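Local coordinates for putative membrane transport protein (Vibrio parahaemolyticus RIMD 2210633, PDB 3CK6), which probably imports zinc ions together with protons as a homopentameric inner-membrane transporter of the CorA family, represented here by its cytoplasmic domain, at residues S115-E120 against N146-L151. The protein carries 1 engineered substitution. Sequence-based numbering, arbitrary orientation.
Sequences SRAIME and NGKIDL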
ATOM      1  N   SER E 115       2.192  18.411  30.053  1.00 32.64           N
ATOM      2  CA  SER E 115       3.046  18.364  28.866  1.00 32.25           C
ATOM      3  C   SER E 115       4.071  19.492  28.994  1.00 31.83           C
ATOM      4  O   SER E 115       3.700  20.642  29.246  1.00 32.28           O
ATOM      5  CB  SER E 115       2.165  18.543  27.622  1.00 32.34           C
ATOM      6  OG  SER E 115       2.827  19.237  26.551  1.00 33.22           O
ATOM      7  N   ARG E 116       5.350  19.165  28.819  1.00 31.44           N
ATOM      8  CA  ARG E 116       6.411  20.161  28.882  1.00 31.57           C
ATOM      9  C   ARG E 116       6.234  21.196  27.756  1.00 30.50           C
ATOM     10  O   ARG E 116       6.453  22.370  27.976  1.00 30.11           O
ATOM     11  CB  ARG E 116       7.800  19.512  28.837  1.00 32.35           C
ATOM     12  CG  ARG E 116       8.946  20.516  28.781  1.00 36.55           C
ATOM     13  CD  ARG E 116       9.626  20.750  30.132  1.00 43.89           C
ATOM     14  NE  ARG E 116       8.802  21.477  31.106  1.00 49.36           N
ATOM     15  CZ  ARG E 116       9.056  22.712  31.556  1.00 51.87           C
ATOM     16  NH1 ARG E 116      10.108  23.397  31.113  1.00 52.19           N
ATOM     17  NH2 ARG E 116       8.249  23.267  32.456  1.00 52.93           N
ATOM     18  N   ALA E 117       5.801  20.745  26.581  1.00 29.39           N
ATOM     19  CA  ALA E 117       5.514  21.645  25.433  1.00 29.76           C
ATOM     20  C   ALA E 117       4.528  22.777  25.770  1.00 29.66           C
ATOM     21  O   ALA E 117       4.747  23.954  25.440  1.00 29.71           O
ATOM     22  CB  ALA E 117       4.977  20.830  24.277  1.00 30.18           C
ATOM     23  N   ILE E 118       3.421  22.414  26.413  1.00 28.93           N
ATOM     24  CA  ILE E 118       2.431  23.402  26.828  1.00 28.15           C
ATOM     25  C   ILE E 118       2.894  24.281  28.016  1.00 27.76           C
ATOM     26  O   ILE E 118       2.622  25.474  28.031  1.00 26.17           O
ATOM     27  CB  ILE E 118       1.039  22.757  27.050  1.00 28.80           C
ATOM     28  CG1 ILE E 118       0.504  22.241  25.696  1.00 29.89           C
ATOM     29  CG2 ILE E 118       0.055  23.802  27.634  1.00 26.99           C
ATOM     30  CD1 ILE E 118      -0.721  21.369  25.790  1.00 32.08           C
HETATM   31  N   MSE E 119       3.618  23.703  28.979  1.00 27.70           N
HETATM   32  CA  MSE E 119       4.281  24.502  30.021  1.00 29.49           C
HETATM   33  C   MSE E 119       5.152  25.610  29.449  1.00 28.18           C
HETATM   34  O   MSE E 119       5.124  26.737  29.939  1.00 28.22           O
HETATM   35  CB  MSE E 119       5.170  23.629  30.930  1.00 29.42           C
HETATM   36  CG  MSE E 119       4.421  22.567  31.658  1.00 31.81           C
HETATM   37 SE   MSE E 119       5.590  21.586  32.819  0.70 35.17          SE
HETATM   38  CE  MSE E 119       4.813  19.845  32.546  1.00 35.35           C
ATOM     39  N   GLU E 120       5.932  25.282  28.422  1.00 27.45           N
ATOM     40  CA  GLU E 120       6.839  26.263  27.798  1.00 27.90           C
ATOM     41  C   GLU E 120       6.050  27.402  27.138  1.00 26.69           C
ATOM     42  O   GLU E 120       6.435  28.567  27.244  1.00 27.33           O
ATOM     43  CB  GLU E 120       7.852  25.569  26.872  1.00 27.47           C
ATOM     44  CG  GLU E 120       8.906  24.812  27.745  1.00 29.42           C
ATOM     45  CD  GLU E 120       9.880  23.881  27.009  1.00 30.67           C
ATOM     46  OE1 GLU E 120       9.940  23.855  25.758  1.00 33.66           O
ATOM     47  OE2 GLU E 120      10.611  23.154  27.729  1.00 35.79           O
ATOM     48  N   ASN E 146       6.122  17.944  18.761  1.00 30.64           N
ATOM     49  CA  ASN E 146       7.176  17.433  17.851  1.00 31.09           C
ATOM     50  C   ASN E 146       8.578  17.580  18.431  1.00 30.70           C
ATOM     51  O   ASN E 146       9.342  16.607  18.471  1.00 30.09           O
ATOM     52  CB  ASN E 146       7.170  18.186  16.500  1.00 31.93           C
ATOM     53  CG  ASN E 146       6.042  17.762  15.582  1.00 34.20           C
ATOM     54  OD1 ASN E 146       5.424  16.712  15.797  1.00 40.47           O
ATOM     55  ND2 ASN E 146       5.778  18.573  14.520  1.00 37.93           N
ATOM     56  N   GLY E 147       8.921  18.813  18.826  1.00 29.84           N
ATOM     57  CA  GLY E 147      10.216  19.129  19.433  1.00 28.73           C
ATOM     58  C   GLY E 147      10.588  18.196  20.585  1.00 28.28           C
ATOM     59  O   GLY E 147      11.714  17.698  20.659  1.00 27.44           O
ATOM     60  N   LYS E 148       9.650  17.957  21.494  1.00 28.15           N
ATOM     61  CA  LYS E 148       9.928  17.033  22.612  1.00 27.97           C
ATOM     62  C   LYS E 148      10.053  15.562  22.204  1.00 28.49           C
ATOM     63  O   LYS E 148      10.822  14.814  22.815  1.00 27.67           O
ATOM     64  CB  LYS E 148       8.906  17.218  23.750  1.00 28.13           C
ATOM     65  CG  LYS E 148       8.823  18.662  24.286  1.00 28.50           C
ATOM     66  CD  LYS E 148      10.176  19.169  24.763  1.00 30.78           C
ATOM     67  CE  LYS E 148      10.075  20.586  25.289  1.00 33.15           C
ATOM     68  NZ  LYS E 148      11.376  21.068  25.868  1.00 36.17           N
ATOM     69  N   ILE E 149       9.305  15.148  21.179  1.00 29.68           N
ATOM     70  CA  ILE E 149       9.461  13.792  20.633  1.00 29.94           C
ATOM     71  C   ILE E 149      10.858  13.648  20.015  1.00 30.47           C
ATOM     72  O   ILE E 149      11.558  12.651  20.271  1.00 30.70           O
ATOM     73  CB  ILE E 149       8.367  13.429  19.593  1.00 30.44           C
ATOM     74  CG1 ILE E 149       6.995  13.294  20.277  1.00 28.40           C
ATOM     75  CG2 ILE E 149       8.728  12.111  18.896  1.00 30.50           C
ATOM     76  CD1 ILE E 149       5.789  13.310  19.326  1.00 30.72           C
ATOM     77  N   ASP E 150      11.280  14.651  19.239  1.00 31.16           N
ATOM     78  CA  ASP E 150      12.648  14.675  18.715  1.00 31.71           C
ATOM     79  C   ASP E 150      13.679  14.502  19.823  1.00 31.28           C
ATOM     80  O   ASP E 150      14.593  13.706  19.675  1.00 31.10           O
ATOM     81  CB  ASP E 150      12.945  15.976  17.953  1.00 32.36           C
ATOM     82  CG  ASP E 150      12.600  15.884  16.471  1.00 35.27           C
ATOM     83  OD1 ASP E 150      12.748  14.785  15.893  1.00 37.82           O
ATOM     84  OD2 ASP E 150      12.194  16.924  15.877  1.00 37.52           O
ATOM     85  N   LEU E 151      13.532  15.246  20.924  1.00 31.14           N
ATOM     86  CA  LEU E 151      14.492  15.186  22.032  1.00 31.32           C
ATOM     87  C   LEU E 151      14.562  13.784  22.609  1.00 31.12           C
ATOM     88  O   LEU E 151      15.655  13.287  22.883  1.00 30.81           O
ATOM     89  CB  LEU E 151      14.179  16.203  23.151  1.00 31.28           C
ATOM     90  CG  LEU E 151      14.711  17.635  22.978  1.00 33.33           C
ATOM     91  CD1 LEU E 151      13.929  18.641  23.829  1.00 33.00           C
ATOM     92  CD2 LEU E 151      16.236  17.750  23.259  1.00 32.73           C
TER
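Lys148 reaches from helix 134-161 to Arg116, Ala117 and Glu120. CB sets out toward helix 116-126, and CG passes Ala117, 4.4 Å from Ala117 CB. The bend at chi2 (-56°) carries CD across the line of that helix, and the two extended torsions beyond it bring NZ to Glu120. CE then lies 3.7 Å from Arg116 CG, the two chains running obliquely past each other, while the Glu120 carboxylate arrives from the opposite direction. NZ donates to Glu120 OE2 at 2.9 Å, a salt bridge made on the syn side and 20° out of the carboxylate plane; a second bond, to Glu120 OE1, is weak at 3.1 Å. In the CorA-like cytoplasmic domain, Arg116, Glu120 and Lys148 form a salt-bridge network joining the short helix that follows strand 106-111 to the long helix 134-161; the N-to-C directions of the two short segments make an angle of 130°. Glu120 OE2 is shared: Arg116 NH1, one turn back, forms a salt bridge to it at 3.4 Å. Arg116 NE and Lys148 NZ stay 5.9 Å apart, and the two positive charges near Glu120 probably favour its ionised form. Ala117, which also touches Leu145 of the long helix, marks the closest CA pair with Lys148, at 7.0 Å.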